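Local coordinates for lipoate-protein ligase 1 (PDB 5T8U) that belongs to the lipoyl protein ligase A/B family and holds lipoic acid in a pocket of its catalytic domain, at residues P12-S17 / I241-I246; P54-W59 / A219-F224. All coordinates share one frame; numbering follows the deposited sequence.

The chain begins with strand 13-17, passes through helix 22-34 and returns as strand 55-59, which lies beside and parallel to that first strand. Contact 2 is made when helix 213-227, some 160 residues later, packs on strand 55-59. Strand 244-245 follows this helix in the chain, and its pairing with strand 13-17 forms contact 1. The longer loop, closed by contact 1, thus encloses the whole of contact 2. Their centres lie about 8 Å apart, and probable backbone hydrogen bonds between Leu13 or Leu15 and Leu56 join them directly. Together they tie the edge of the large mixed sheet to a helix on one of its faces.

Contact 1: P12-S17 / I241-I246; sequences PLVLVS and ITVHYI
This contact is a short parallel strand pairing at one margin of the large mixed sheet, where residues 244-245 become its outermost strand beside the N-terminal strand 13-17. Three main-chain hydrogen bonds join the two. His244 N gives a nearly straight one to Val14 O (2.8 Å, 173° at the hydrogen), while the carbonyl of the same residue accepts from Val16 N in a more bent bond, His244 O to Val16 N 2.7 Å. Val16 then uses its own carbonyl, with Ile246 N 3.0 Å from Val16 O. His244 therefore straddles Leu15, and Val16 straddles Tyr245, as parallel strands require.

Leu15 and His244 share one face of the sheet. The CD2 branch of Leu15 meets CB of His244 at 3.7 Å, and Leu13 CD2 lies obliquely against the imidazole. Here Leu15 and Ile246 also touch Leu32 of helix 22-34, so branched aliphatic residues suit this buried layer. Val16 and Tyr245 occupy the other face, side by side and pointing the same way, with Val16 CG1 3.9 Å from Tyr245 CE1. The other branch is packed tightly, Val16 CG2 standing 3.3 Å from Val243 CG1. Beta-branched valines suit an extended backbone, and their short branches meet close to the main chain. Val14 turns toward the incoming segment, its CB 3.3 Å from Thr242 O, and also touches Ile221 of helix 213-227. A strand from far along the chain, added in parallel beside the first one, extends the mixed sheet of this ligase's alpha/beta fold.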
ATOM      1  N   PRO A  12      16.129  -8.683 -12.827  1.00 67.00           N
ATOM      2  CA  PRO A  12      15.059  -8.605 -11.825  1.00 61.01           C
ATOM      3  C   PRO A  12      15.430  -9.339 -10.545  1.00 61.39           C
ATOM      4  O   PRO A  12      16.329 -10.182 -10.514  1.00 62.31           O
ATOM      5  CB  PRO A  12      13.861  -9.263 -12.525  1.00 59.42           C
ATOM      6  CG  PRO A  12      14.440 -10.034 -13.667  1.00 61.88           C
ATOM      7  CD  PRO A  12      15.674  -9.306 -14.080  1.00 63.07           C
ATOM      8  N   LEU A  13      14.713  -9.003  -9.473  1.00 64.59           N
ATOM      9  CA  LEU A  13      14.993  -9.531  -8.145  1.00 64.63           C
ATOM     10  C   LEU A  13      13.733 -10.112  -7.522  1.00 65.19           C
ATOM     11  O   LEU A  13      12.634  -9.568  -7.681  1.00 62.99           O
ATOM     12  CB  LEU A  13      15.556  -8.449  -7.217  1.00 66.30           C
ATOM     13  CG  LEU A  13      17.037  -8.093  -7.341  1.00 69.39           C
ATOM     14  CD1 LEU A  13      17.348  -6.874  -6.485  1.00 69.38           C
ATOM     15  CD2 LEU A  13      17.914  -9.265  -6.929  1.00 71.97           C
ATOM     16  N   VAL A  14      13.913 -11.214  -6.799  1.00 71.40           N
ATOM     17  CA  VAL A  14      12.861 -11.847  -6.015  1.00 71.19           C
ATOM     18  C   VAL A  14      13.358 -11.903  -4.577  1.00 68.64           C
ATOM     19  O   VAL A  14      14.337 -12.600  -4.277  1.00 73.23           O
ATOM     20  CB  VAL A  14      12.517 -13.248  -6.536  1.00 72.24           C
ATOM     21  CG1 VAL A  14      11.313 -13.813  -5.800  1.00 71.71           C
ATOM     22  CG2 VAL A  14      12.266 -13.213  -8.038  1.00 72.27           C
ATOM     23  N   LEU A  15      12.692 -11.170  -3.690  1.00 59.92           N
ATOM     24  CA  LEU A  15      13.080 -11.052  -2.294  1.00 58.32           C
ATOM     25  C   LEU A  15      11.989 -11.649  -1.416  1.00 62.11           C
ATOM     26  O   LEU A  15      10.798 -11.563  -1.738  1.00 59.87           O
ATOM     27  CB  LEU A  15      13.322  -9.585  -1.917  1.00 56.87           C
ATOM     28  CG  LEU A  15      14.077  -8.750  -2.956  1.00 57.91           C
ATOM     29  CD1 LEU A  15      14.220  -7.311  -2.482  1.00 57.87           C
ATOM     30  CD2 LEU A  15      15.437  -9.351  -3.264  1.00 58.30           C
ATOM     31  N   VAL A  16      12.401 -12.257  -0.307  1.00 70.84           N
ATOM     32  CA  VAL A  16      11.491 -12.934   0.605  1.00 74.76           C
ATOM     33  C   VAL A  16      11.859 -12.556   2.030  1.00 72.24           C
ATOM     34  O   VAL A  16      13.040 -12.389   2.355  1.00 76.85           O
ATOM     35  CB  VAL A  16      11.541 -14.466   0.418  1.00 78.33           C
ATOM     36  CG1 VAL A  16      10.631 -15.168   1.420  1.00 79.95           C
ATOM     37  CG2 VAL A  16      11.153 -14.836  -1.005  1.00 77.86           C
ATOM     38  N   SER A  17      10.845 -12.416   2.879  1.00 59.62           N
ATOM     39  CA  SER A  17      11.032 -12.188   4.305  1.00 60.09           C
ATOM     40  C   SER A  17      10.268 -13.260   5.067  1.00 62.63           C
ATOM     41  O   SER A  17       9.041 -13.352   4.948  1.00 62.67           O
ATOM     42  CB  SER A  17      10.551 -10.795   4.712  1.00 59.02           C
ATOM     43  OG  SER A  17      10.557 -10.649   6.122  1.00 59.61           O
ATOM     44  N   ILE A 241      15.550 -19.724 -11.479  1.00 70.66           N
ATOM     45  CA  ILE A 241      14.877 -18.805 -10.571  1.00 63.45           C
ATOM     46  C   ILE A 241      15.810 -18.549  -9.397  1.00 63.27           C
ATOM     47  O   ILE A 241      16.518 -19.457  -8.950  1.00 64.67           O
ATOM     48  CB  ILE A 241      13.521 -19.371 -10.092  1.00 62.19           C
ATOM     49  CG1 ILE A 241      12.462 -19.201 -11.187  1.00 62.13           C
ATOM     50  CG2 ILE A 241      13.062 -18.701  -8.790  1.00 60.33           C
ATOM     51  CD1 ILE A 241      11.139 -19.888 -10.889  1.00 61.86           C
ATOM     52  N   THR A 242      15.815 -17.313  -8.902  1.00 63.40           N
ATOM     53  CA  THR A 242      16.654 -16.924  -7.777  1.00 61.29           C
ATOM     54  C   THR A 242      15.806 -16.206  -6.739  1.00 61.74           C
ATOM     55  O   THR A 242      14.941 -15.395  -7.083  1.00 63.54           O
ATOM     56  CB  THR A 242      17.813 -16.024  -8.226  1.00 62.17           C
ATOM     57  OG1 THR A 242      18.579 -16.697  -9.233  1.00 65.24           O
ATOM     58  CG2 THR A 242      18.721 -15.685  -7.051  1.00 60.93           C
ATOM     59  N   VAL A 243      16.067 -16.503  -5.466  1.00 61.32           N
ATOM     60  CA  VAL A 243      15.270 -15.993  -4.356  1.00 60.12           C
ATOM     61  C   VAL A 243      16.222 -15.520  -3.265  1.00 60.93           C
ATOM     62  O   VAL A 243      17.073 -16.290  -2.806  1.00 62.31           O
ATOM     63  CB  VAL A 243      14.306 -17.059  -3.801  1.00 60.36           C
ATOM     64  CG1 VAL A 243      13.497 -16.507  -2.630  1.00 59.89           C
ATOM     65  CG2 VAL A 243      13.379 -17.557  -4.900  1.00 60.44           C
ATOM     66  N   HIS A 244      16.083 -14.263  -2.854  1.00 59.60           N
ATOM     67  CA  HIS A 244      16.872 -13.697  -1.772  1.00 59.94           C
ATOM     68  C   HIS A 244      16.036 -13.601  -0.501  1.00 61.48           C
ATOM     69  O   HIS A 244      14.827 -13.362  -0.546  1.00 61.39           O
ATOM     70  CB  HIS A 244      17.402 -12.310  -2.146  1.00 58.97           C
ATOM     71  CG  HIS A 244      18.512 -12.335  -3.149  1.00 59.99           C
ATOM     72  ND1 HIS A 244      18.296 -12.546  -4.494  1.00 59.95           N
ATOM     73  CD2 HIS A 244      19.848 -12.172  -3.004  1.00 61.82           C
ATOM     74  CE1 HIS A 244      19.452 -12.513  -5.133  1.00 61.64           C
ATOM     75  NE2 HIS A 244      20.410 -12.289  -4.251  1.00 62.75           N
ATOM     76  N   TYR A 245      16.700 -13.796   0.637  1.00 64.82           N
ATOM     77  CA  TYR A 245      16.073 -13.711   1.952  1.00 66.25           C
ATOM     78  C   TYR A 245      16.698 -12.547   2.707  1.00 66.72           C
ATOM     79  O   TYR A 245      17.908 -12.545   2.960  1.00 69.73           O
ATOM     80  CB  TYR A 245      16.242 -15.025   2.720  1.00 65.93           C
ATOM     81  CG  TYR A 245      15.514 -16.187   2.077  1.00 64.90           C
ATOM     82  CD1 TYR A 245      14.279 -16.604   2.551  1.00 64.91           C
ATOM     83  CD2 TYR A 245      16.056 -16.856   0.987  1.00 65.66           C
ATOM     84  CE1 TYR A 245      13.605 -17.660   1.964  1.00 64.84           C
ATOM     85  CE2 TYR A 245      15.390 -17.913   0.392  1.00 65.15           C
ATOM     86  CZ  TYR A 245      14.165 -18.310   0.884  1.00 64.96           C
ATOM     87  OH  TYR A 245      13.502 -19.362   0.294  1.00 64.19           O
ATOM     88  N   ILE A 246      15.874 -11.565   3.071  1.00 60.35           N
ATOM     89  CA  ILE A 246      16.368 -10.298   3.595  1.00 60.45           C
ATOM     90  C   ILE A 246      16.011 -10.076   5.060  1.00 64.91           C
ATOM     91  O   ILE A 246      16.614  -9.197   5.696  1.00 67.06           O
ATOM     92  CB  ILE A 246      15.863  -9.114   2.745  1.00 59.54           C
ATOM     93  CG1 ILE A 246      14.330  -9.102   2.696  1.00 56.48           C
ATOM     94  CG2 ILE A 246      16.447  -9.191   1.341  1.00 59.50           C
ATOM     95  CD1 ILE A 246      13.744  -7.855   2.065  1.00 56.40           C
TER

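Contact 2: P54-W59 / A219-F224; sequences PILFLW and ALIKEF
Phe224 lays one face of its ring against Leu56, whose CB sits over the ring centre in a CH-pi contact, 3.7 Å from the centroid and 12° off the normal. This is helix-on-sheet packing of an alpha/beta fold: residues 219-224 of helix 213-227 run antiparallel to strand 55-59, at 178°, with the axes 10.4 Å apart. The side chains that meet across this spacing are apolar.

Leu56 and Phe224 both hold CG anti to the backbone N, and slide past one another in opposite directions, so Leu56 CD2 reaches back to Phe224 CB at 4.0 Å. Pro54 CB approaches the far tip of the ring, CZ, obliquely, and Tyr228 meets Phe224 edge-to-face. Leu220, Ile221 and Phe224 line the side of the helix that meets the strand, while strand alternation turns Leu56 and Leu58 to it. Phe57 and Trp59 lie on the opposite face of the sheet, against helix 22-34, and there Trp59 touches lipoic acid. Apolar residues suit this buried helix-strand layer, where Leu58 crosses Leu220 and Ile221 obliquely. Leu58 is divided between these two partners: its CD2 meets Leu220 CD2 at 4.0 Å, and its CD1 rests 3.7 Å from Ile221 CG1.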
ATOM      1  N   PRO A  54      13.021  -4.584 -12.184  1.00 56.23           N
ATOM      2  CA  PRO A  54      11.852  -4.905 -11.356  1.00 54.87           C
ATOM      3  C   PRO A  54      12.218  -5.700 -10.112  1.00 55.57           C
ATOM      4  O   PRO A  54      13.213  -6.427 -10.076  1.00 53.00           O
ATOM      5  CB  PRO A  54      10.967  -5.735 -12.296  1.00 54.85           C
ATOM      6  CG  PRO A  54      11.444  -5.416 -13.671  1.00 55.80           C
ATOM      7  CD  PRO A  54      12.906  -5.159 -13.536  1.00 56.79           C
ATOM      8  N   ILE A  55      11.383  -5.554  -9.082  1.00 58.82           N
ATOM      9  CA  ILE A  55      11.521  -6.292  -7.832  1.00 57.70           C
ATOM     10  C   ILE A  55      10.167  -6.863  -7.444  1.00 56.77           C
ATOM     11  O   ILE A  55       9.143  -6.172  -7.528  1.00 55.27           O
ATOM     12  CB  ILE A  55      12.061  -5.403  -6.691  1.00 56.98           C
ATOM     13  CG1 ILE A  55      13.486  -4.956  -7.007  1.00 58.41           C
ATOM     14  CG2 ILE A  55      11.994  -6.139  -5.347  1.00 57.39           C
ATOM     15  CD1 ILE A  55      14.110  -4.055  -5.963  1.00 58.33           C
ATOM     16  N   LEU A  56      10.169  -8.121  -7.008  1.00 54.55           N
ATOM     17  CA  LEU A  56       9.021  -8.739  -6.360  1.00 54.61           C
ATOM     18  C   LEU A  56       9.436  -9.161  -4.960  1.00 57.33           C
ATOM     19  O   LEU A  56      10.415  -9.893  -4.801  1.00 58.52           O
ATOM     20  CB  LEU A  56       8.512  -9.949  -7.147  1.00 54.67           C
ATOM     21  CG  LEU A  56       7.514 -10.849  -6.408  1.00 54.58           C
ATOM     22  CD1 LEU A  56       6.296 -10.059  -5.949  1.00 54.23           C
ATOM     23  CD2 LEU A  56       7.092 -12.012  -7.288  1.00 55.08           C
ATOM     24  N   PHE A  57       8.697  -8.705  -3.952  1.00 61.06           N
ATOM     25  CA  PHE A  57       9.006  -8.995  -2.557  1.00 61.54           C
ATOM     26  C   PHE A  57       7.790  -9.635  -1.903  1.00 63.55           C
ATOM     27  O   PHE A  57       6.706  -9.044  -1.889  1.00 63.02           O
ATOM     28  CB  PHE A  57       9.417  -7.722  -1.816  1.00 60.19           C
ATOM     29  CG  PHE A  57       9.483  -7.880  -0.323  1.00 59.92           C
ATOM     30  CD1 PHE A  57      10.171  -8.939   0.244  1.00 60.30           C
ATOM     31  CD2 PHE A  57       8.870  -6.960   0.516  1.00 58.80           C
ATOM     32  CE1 PHE A  57      10.238  -9.088   1.614  1.00 61.14           C
ATOM     33  CE2 PHE A  57       8.937  -7.102   1.890  1.00 59.65           C
ATOM     34  CZ  PHE A  57       9.623  -8.169   2.440  1.00 60.52           C
ATOM     35  N   LEU A  58       7.975 -10.835  -1.358  1.00 65.29           N
ATOM     36  CA  LEU A  58       6.888 -11.609  -0.771  1.00 66.09           C
ATOM     37  C   LEU A  58       7.055 -11.679   0.740  1.00 64.72           C
ATOM     38  O   LEU A  58       8.172 -11.835   1.242  1.00 67.24           O
ATOM     39  CB  LEU A  58       6.849 -13.017  -1.366  1.00 67.10           C
ATOM     40  CG  LEU A  58       6.415 -13.046  -2.832  1.00 68.73           C
ATOM     41  CD1 LEU A  58       7.020 -14.232  -3.567  1.00 69.96           C
ATOM     42  CD2 LEU A  58       4.899 -13.074  -2.922  1.00 69.58           C
ATOM     43  N   TRP A  59       5.943 -11.562   1.464  0.97 58.73           N
ATOM     44  CA  TRP A  59       6.009 -11.518   2.919  0.97 57.60           C
ATOM     45  C   TRP A  59       4.636 -11.824   3.495  0.97 61.98           C
ATOM     46  O   TRP A  59       3.611 -11.633   2.840  0.97 62.17           O
ATOM     47  CB  TRP A  59       6.518 -10.158   3.414  0.97 57.05           C
ATOM     48  CG  TRP A  59       5.909  -8.965   2.714  0.97 56.10           C
ATOM     49  CD1 TRP A  59       6.057  -8.619   1.400  0.97 55.26           C
ATOM     50  CD2 TRP A  59       5.079  -7.952   3.300  0.97 57.33           C
ATOM     51  NE1 TRP A  59       5.364  -7.466   1.131  0.97 57.65           N
ATOM     52  CE2 TRP A  59       4.757  -7.034   2.280  0.97 57.81           C
ATOM     53  CE3 TRP A  59       4.574  -7.734   4.585  0.97 58.40           C
ATOM     54  CZ2 TRP A  59       3.954  -5.919   2.506  0.97 57.00           C
ATOM     55  CZ3 TRP A  59       3.779  -6.623   4.807  0.97 57.33           C
ATOM     56  CH2 TRP A  59       3.475  -5.732   3.773  0.97 57.68           C
ATOM     57  N   ALA A 219       4.481 -20.303  -7.800  1.00 57.63           N
ATOM     58  CA  ALA A 219       3.880 -20.011  -9.099  1.00 57.98           C
ATOM     59  C   ALA A 219       4.046 -18.539  -9.461  1.00 58.44           C
ATOM     60  O   ALA A 219       4.351 -18.199 -10.613  1.00 56.58           O
ATOM     61  CB  ALA A 219       2.402 -20.397  -9.092  1.00 55.93           C
ATOM     62  N   LEU A 220       3.866 -17.652  -8.481  1.00 63.23           N
ATOM     63  CA  LEU A 220       3.946 -16.219  -8.741  1.00 66.81           C
ATOM     64  C   LEU A 220       5.357 -15.806  -9.143  1.00 66.65           C
ATOM     65  O   LEU A 220       5.533 -14.990 -10.056  1.00 68.08           O
ATOM     66  CB  LEU A 220       3.489 -15.450  -7.502  1.00 66.46           C
ATOM     67  CG  LEU A 220       3.281 -13.943  -7.633  1.00 65.88           C
ATOM     68  CD1 LEU A 220       2.298 -13.617  -8.744  1.00 67.78           C
ATOM     69  CD2 LEU A 220       2.786 -13.390  -6.308  1.00 67.09           C
ATOM     70  N   ILE A 221       6.373 -16.349  -8.470  1.00 64.67           N
ATOM     71  CA  ILE A 221       7.753 -16.075  -8.863  1.00 63.62           C
ATOM     72  C   ILE A 221       8.007 -16.586 -10.275  1.00 62.15           C
ATOM     73  O   ILE A 221       8.656 -15.916 -11.092  1.00 63.62           O
ATOM     74  CB  ILE A 221       8.731 -16.698  -7.849  1.00 64.16           C
ATOM     75  CG1 ILE A 221       8.490 -16.118  -6.450  1.00 61.99           C
ATOM     76  CG2 ILE A 221      10.176 -16.452  -8.279  1.00 65.93           C
ATOM     77  CD1 ILE A 221       9.268 -16.814  -5.346  1.00 59.97           C
ATOM     78  N   LYS A 222       7.495 -17.780 -10.588  1.00 56.11           N
ATOM     79  CA  LYS A 222       7.634 -18.328 -11.932  1.00 57.06           C
ATOM     80  C   LYS A 222       7.095 -17.358 -12.978  1.00 58.35           C
ATOM     81  O   LYS A 222       7.810 -16.956 -13.901  1.00 58.87           O
ATOM     82  CB  LYS A 222       6.917 -19.678 -12.021  1.00 59.58           C
ATOM     83  CG  LYS A 222       7.733 -20.851 -11.497  1.00 60.11           C
ATOM     84  CD  LYS A 222       6.920 -22.137 -11.492  1.00 59.87           C
ATOM     85  CE  LYS A 222       7.795 -23.358 -11.236  1.00 62.62           C
ATOM     86  NZ  LYS A 222       7.025 -24.634 -11.322  1.00 63.78           N
ATOM     87  N   GLU A 223       5.824 -16.968 -12.846  1.00 59.04           N
ATOM     88  CA  GLU A 223       5.230 -16.065 -13.828  1.00 60.42           C
ATOM     89  C   GLU A 223       5.864 -14.679 -13.807  1.00 59.34           C
ATOM     90  O   GLU A 223       5.770 -13.955 -14.802  1.00 60.11           O
ATOM     91  CB  GLU A 223       3.723 -15.954 -13.594  1.00 61.44           C
ATOM     92  CG  GLU A 223       2.939 -17.170 -14.057  1.00 66.52           C
ATOM     93  CD  GLU A 223       3.010 -17.375 -15.559  1.00 74.92           C
ATOM     94  OE1 GLU A 223       2.583 -18.447 -16.037  1.00 78.97           O
ATOM     95  OE2 GLU A 223       3.494 -16.463 -16.262  1.00 80.25           O
ATOM     96  N   PHE A 224       6.499 -14.294 -12.701  1.00 58.00           N
ATOM     97  CA  PHE A 224       7.219 -13.025 -12.642  1.00 56.44           C
ATOM     98  C   PHE A 224       8.471 -13.072 -13.513  1.00 58.21           C
ATOM     99  O   PHE A 224       8.602 -12.318 -14.490  1.00 57.43           O
ATOM    100  CB  PHE A 224       7.564 -12.721 -11.181  1.00 54.33           C
ATOM    101  CG  PHE A 224       8.410 -11.496 -10.981  1.00 51.91           C
ATOM    102  CD1 PHE A 224       7.832 -10.238 -10.924  1.00 50.14           C
ATOM    103  CD2 PHE A 224       9.780 -11.606 -10.811  1.00 50.45           C
ATOM    104  CE1 PHE A 224       8.610  -9.114 -10.722  1.00 48.60           C
ATOM    105  CE2 PHE A 224      10.562 -10.487 -10.611  1.00 48.63           C
ATOM    106  CZ  PHE A 224       9.976  -9.238 -10.567  1.00 49.76           C
TER